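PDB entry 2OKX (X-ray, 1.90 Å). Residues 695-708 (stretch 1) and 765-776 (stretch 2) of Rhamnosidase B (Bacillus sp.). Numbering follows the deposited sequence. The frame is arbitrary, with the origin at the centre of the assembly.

Stretch 1, residues 695-708: VTHQNLFLVKALRD
Stretch 2 (765-776) QTQVVAYLCGVA

A helix of Rhamnosidase B that starts at Thr696 and runs on beyond stretch 1 packs nearly parallel against the helix that enters stretch 2 from earlier in the chain, with axes 9.1 Å apart at closest approach and N-to-C directions 13° apart; the two stretches together bury 594 Å², both sides summed, mostly through apolar contacts. CA atoms pair in register at His697-Thr766 (5.3 Å), Leu700-Ala770 (6.1 Å) and Lys704-Cys773 (5.3 Å). Val695 (phi/psi -98/120) is the N-cap residue; its O accepts a hydrogen bond from Asn699 ND2 (2.9 Å), one turn on. Thr696 (chi1 m) points toward stretch 2 and sets its CG2 3.5 Å from CG2 of Thr766 (m), methyl against methyl. At the unpaired first turn, a water accepts from His697 N (2.8 Å) and donates to Thr766 OG1 (2.9 Å), bridging the helices. Leu700 (m, t) is the central knob, with the largest covered area: its CB lies 3.7 Å from Val769 CG1, its CD1 3.7 Å from Ala770 CB, and its CD2 3.5 Å from Val775 CG2. Leu700 CD1 also lies 3.5 Å from Ala770 N, beside the short alanine side chain. Leu700 O lies 3.3 Å from Cys773 SG. Phe701 (chi1 -87°, chi2 132°) leaves its backbone sideways, but its ring swings nearer: Val769 CG1 (chi1 t) sits over one face, 3.7 Å from the ring centroid in a CH-pi contact, while Cys773 SG (chi1 m) approaches obliquely, 4.3 Å from the centroid. Val703 (t) adds a looser contact, CG1 to Val775 CG2 at 4.4 Å. Lys704, all t, lays its aliphatic chain along the contact, CB 3.8 Å from Cys773 SG, and is partly exposed. Arg707 (m, t, t) brings NH2 within 3.7 Å of Cys773 O, which lies near the guanidinium plane. Here Gly774 (72/23) forms a Schellman turn, its positive phi favouring glycine, and the chain turns into Val775 (t), whose side chain points back toward stretch 1.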

# COMPACT_ATOMS: atom_id res chain seq x y z
N VAL A 695 -0.09 28.13 -1.36
CA VAL A 695 0.61 27.40 -0.31
C VAL A 695 2.10 27.54 -0.58
O VAL A 695 2.60 27.14 -1.64
CB VAL A 695 0.20 25.91 -0.31
CG1 VAL A 695 0.90 25.18 0.82
CG2 VAL A 695 -1.32 25.79 -0.16
N THR A 696 2.82 28.11 0.38
CA THR A 696 4.24 28.36 0.23
C THR A 696 5.13 27.17 -0.13
O THR A 696 5.88 27.24 -1.10
CB THR A 696 4.81 29.04 1.50
OG1 THR A 696 4.03 30.21 1.80
CG2 THR A 696 6.26 29.48 1.27
N HIS A 697 5.05 26.07 0.63
CA HIS A 697 5.92 24.94 0.32
C HIS A 697 5.89 24.45 -1.13
O HIS A 697 6.95 24.20 -1.70
CB HIS A 697 5.68 23.77 1.30
CG HIS A 697 4.29 23.20 1.27
ND1 HIS A 697 3.72 22.68 0.13
CD2 HIS A 697 3.39 23.01 2.26
CE1 HIS A 697 2.53 22.19 0.42
NE2 HIS A 697 2.30 22.38 1.70
N GLN A 698 4.72 24.34 -1.75
CA GLN A 698 4.69 23.88 -3.14
C GLN A 698 5.15 24.97 -4.11
O GLN A 698 5.55 24.67 -5.24
CB GLN A 698 3.31 23.34 -3.53
CG GLN A 698 2.12 24.21 -3.16
CD GLN A 698 0.80 23.53 -3.53
OE1 GLN A 698 0.62 22.34 -3.28
NE2 GLN A 698 -0.11 24.28 -4.13
N ASN A 699 5.08 26.22 -3.69
CA ASN A 699 5.54 27.31 -4.54
C ASN A 699 7.07 27.20 -4.60
O ASN A 699 7.67 27.35 -5.66
CB ASN A 699 5.13 28.66 -3.94
CG ASN A 699 3.85 29.19 -4.54
OD1 ASN A 699 3.87 29.83 -5.60
ND2 ASN A 699 2.73 28.92 -3.89
N LEU A 700 7.67 26.90 -3.45
CA LEU A 700 9.11 26.74 -3.35
C LEU A 700 9.61 25.54 -4.15
O LEU A 700 10.61 25.63 -4.86
CB LEU A 700 9.51 26.59 -1.88
CG LEU A 700 9.25 27.80 -0.97
CD1 LEU A 700 9.39 27.39 0.48
CD2 LEU A 700 10.23 28.92 -1.32
N PHE A 701 8.90 24.42 -4.05
CA PHE A 701 9.29 23.22 -4.78
C PHE A 701 9.12 23.39 -6.29
O PHE A 701 9.81 22.74 -7.07
CB PHE A 701 8.52 22.00 -4.28
CG PHE A 701 9.16 21.32 -3.10
CD1 PHE A 701 8.41 20.97 -1.98
CD2 PHE A 701 10.52 21.00 -3.11
CE1 PHE A 701 8.99 20.33 -0.89
CE2 PHE A 701 11.11 20.36 -2.03
CZ PHE A 701 10.35 20.02 -0.91
N LEU A 702 8.20 24.26 -6.70
CA LEU A 702 8.00 24.48 -8.13
C LEU A 702 9.25 25.16 -8.69
O LEU A 702 9.70 24.86 -9.79
CB LEU A 702 6.78 25.36 -8.39
CG LEU A 702 6.51 25.74 -9.85
CD1 LEU A 702 6.54 24.50 -10.74
CD2 LEU A 702 5.15 26.42 -9.95
N VAL A 703 9.82 26.08 -7.91
CA VAL A 703 11.03 26.77 -8.33
C VAL A 703 12.12 25.74 -8.57
O VAL A 703 12.71 25.70 -9.66
CB VAL A 703 11.51 27.76 -7.24
CG1 VAL A 703 12.87 28.34 -7.63
CG2 VAL A 703 10.49 28.87 -7.06
N LYS A 704 12.38 24.90 -7.57
CA LYS A 704 13.41 23.88 -7.69
C LYS A 704 13.12 22.89 -8.81
O LYS A 704 14.04 22.43 -9.49
CB LYS A 704 13.59 23.13 -6.37
CG LYS A 704 14.76 22.15 -6.39
CD LYS A 704 14.85 21.34 -5.11
CE LYS A 704 15.84 20.20 -5.27
NZ LYS A 704 15.80 19.27 -4.11
N ALA A 705 11.85 22.55 -9.00
CA ALA A 705 11.46 21.61 -10.04
C ALA A 705 11.78 22.21 -11.41
O ALA A 705 12.29 21.53 -12.30
CB ALA A 705 9.97 21.30 -9.95
N LEU A 706 11.49 23.49 -11.57
CA LEU A 706 11.76 24.19 -12.82
C LEU A 706 13.25 24.17 -13.14
O LEU A 706 13.65 24.02 -14.29
CB LEU A 706 11.28 25.64 -12.72
CG LEU A 706 9.76 25.82 -12.70
CD1 LEU A 706 9.40 27.20 -12.17
CD2 LEU A 706 9.21 25.60 -14.10
N ARG A 707 14.06 24.32 -12.10
CA ARG A 707 15.51 24.31 -12.26
C ARG A 707 16.04 22.89 -12.46
O ARG A 707 16.86 22.64 -13.34
CB ARG A 707 16.17 24.98 -11.06
CG ARG A 707 15.91 26.47 -11.01
CD ARG A 707 16.27 27.09 -9.68
NE ARG A 707 16.13 28.54 -9.72
CZ ARG A 707 16.12 29.32 -8.65
NH1 ARG A 707 15.99 30.64 -8.79
NH2 ARG A 707 16.22 28.79 -7.43
N ASP A 708 15.57 21.95 -11.63
CA ASP A 708 16.00 20.56 -11.74
C ASP A 708 15.72 20.01 -13.14
O ASP A 708 16.44 19.14 -13.63
CB ASP A 708 15.28 19.70 -10.70
CG ASP A 708 15.79 19.91 -9.29
OD1 ASP A 708 15.13 19.46 -8.34
OD2 ASP A 708 16.87 20.53 -9.13
N GLN A 765 8.62 23.07 8.49
CA GLN A 765 8.52 22.53 7.15
C GLN A 765 8.76 23.56 6.05
O GLN A 765 9.61 23.37 5.18
CB GLN A 765 7.15 21.87 6.94
CG GLN A 765 6.92 20.56 7.70
CD GLN A 765 6.41 20.75 9.12
OE1 GLN A 765 5.92 19.81 9.75
NE2 GLN A 765 6.52 21.97 9.64
N THR A 766 8.00 24.64 6.08
CA THR A 766 8.13 25.68 5.06
C THR A 766 9.53 26.27 5.03
O THR A 766 10.06 26.55 3.96
CB THR A 766 7.10 26.80 5.28
OG1 THR A 766 5.78 26.25 5.18
CG2 THR A 766 7.27 27.89 4.23
N GLN A 767 10.13 26.46 6.20
CA GLN A 767 11.47 27.03 6.29
C GLN A 767 12.49 26.06 5.70
O GLN A 767 13.38 26.47 4.94
CB GLN A 767 11.83 27.33 7.75
CG GLN A 767 10.74 28.05 8.55
CD GLN A 767 10.10 29.19 7.79
OE1 GLN A 767 10.78 30.03 7.20
NE2 GLN A 767 8.77 29.24 7.80
N VAL A 768 12.37 24.79 6.06
CA VAL A 768 13.29 23.77 5.55
C VAL A 768 13.23 23.72 4.03
O VAL A 768 14.26 23.67 3.36
CB VAL A 768 12.95 22.37 6.12
CG1 VAL A 768 13.77 21.30 5.40
CG2 VAL A 768 13.24 22.32 7.61
N VAL A 769 12.02 23.74 3.48
CA VAL A 769 11.85 23.70 2.03
C VAL A 769 12.46 24.93 1.36
O VAL A 769 13.05 24.82 0.29
CB VAL A 769 10.36 23.58 1.64
CG1 VAL A 769 10.21 23.61 0.13
CG2 VAL A 769 9.78 22.28 2.19
N ALA A 770 12.30 26.09 1.98
CA ALA A 770 12.85 27.32 1.41
C ALA A 770 14.37 27.20 1.35
O ALA A 770 15.00 27.65 0.39
CB ALA A 770 12.44 28.52 2.27
N TYR A 771 14.94 26.58 2.37
CA TYR A 771 16.39 26.40 2.45
C TYR A 771 16.89 25.44 1.36
O TYR A 771 17.86 25.74 0.66
CB TYR A 771 16.76 25.84 3.82
CG TYR A 771 18.24 25.76 4.08
CD1 TYR A 771 18.98 26.91 4.37
CD2 TYR A 771 18.91 24.54 4.05
CE1 TYR A 771 20.35 26.84 4.62
CE2 TYR A 771 20.28 24.46 4.29
CZ TYR A 771 20.99 25.61 4.58
OH TYR A 771 22.35 25.53 4.82
N LEU A 772 16.22 24.30 1.22
CA LEU A 772 16.59 23.30 0.22
C LEU A 772 16.40 23.74 -1.21
O LEU A 772 17.16 23.34 -2.10
CB LEU A 772 15.80 22.01 0.43
CG LEU A 772 16.18 21.09 1.59
CD1 LEU A 772 15.19 19.94 1.67
CD2 LEU A 772 17.59 20.57 1.39
N CYS A 773 15.38 24.55 -1.46
CA CYS A 773 15.10 25.01 -2.81
C CYS A 773 15.98 26.18 -3.25
O CYS A 773 15.93 26.59 -4.41
CB CYS A 773 13.62 25.37 -2.94
SG CYS A 773 12.52 23.93 -2.79
N GLY A 774 16.78 26.70 -2.33
CA GLY A 774 17.66 27.80 -2.66
C GLY A 774 16.95 29.12 -2.86
O GLY A 774 17.46 30.01 -3.54
N VAL A 775 15.77 29.25 -2.27
CA VAL A 775 14.99 30.47 -2.38
C VAL A 775 15.45 31.44 -1.30
O VAL A 775 15.45 32.65 -1.49
CB VAL A 775 13.47 30.19 -2.21
CG1 VAL A 775 12.71 31.50 -2.07
CG2 VAL A 775 12.96 29.40 -3.40
N ALA A 776 15.85 30.88 -0.16
CA ALA A 776 16.33 31.68 0.95
C ALA A 776 17.83 31.88 0.81
O ALA A 776 18.62 30.96 1.03
CB ALA A 776 16.02 30.99 2.27
O HOH W 1 3.76 26.09 3.10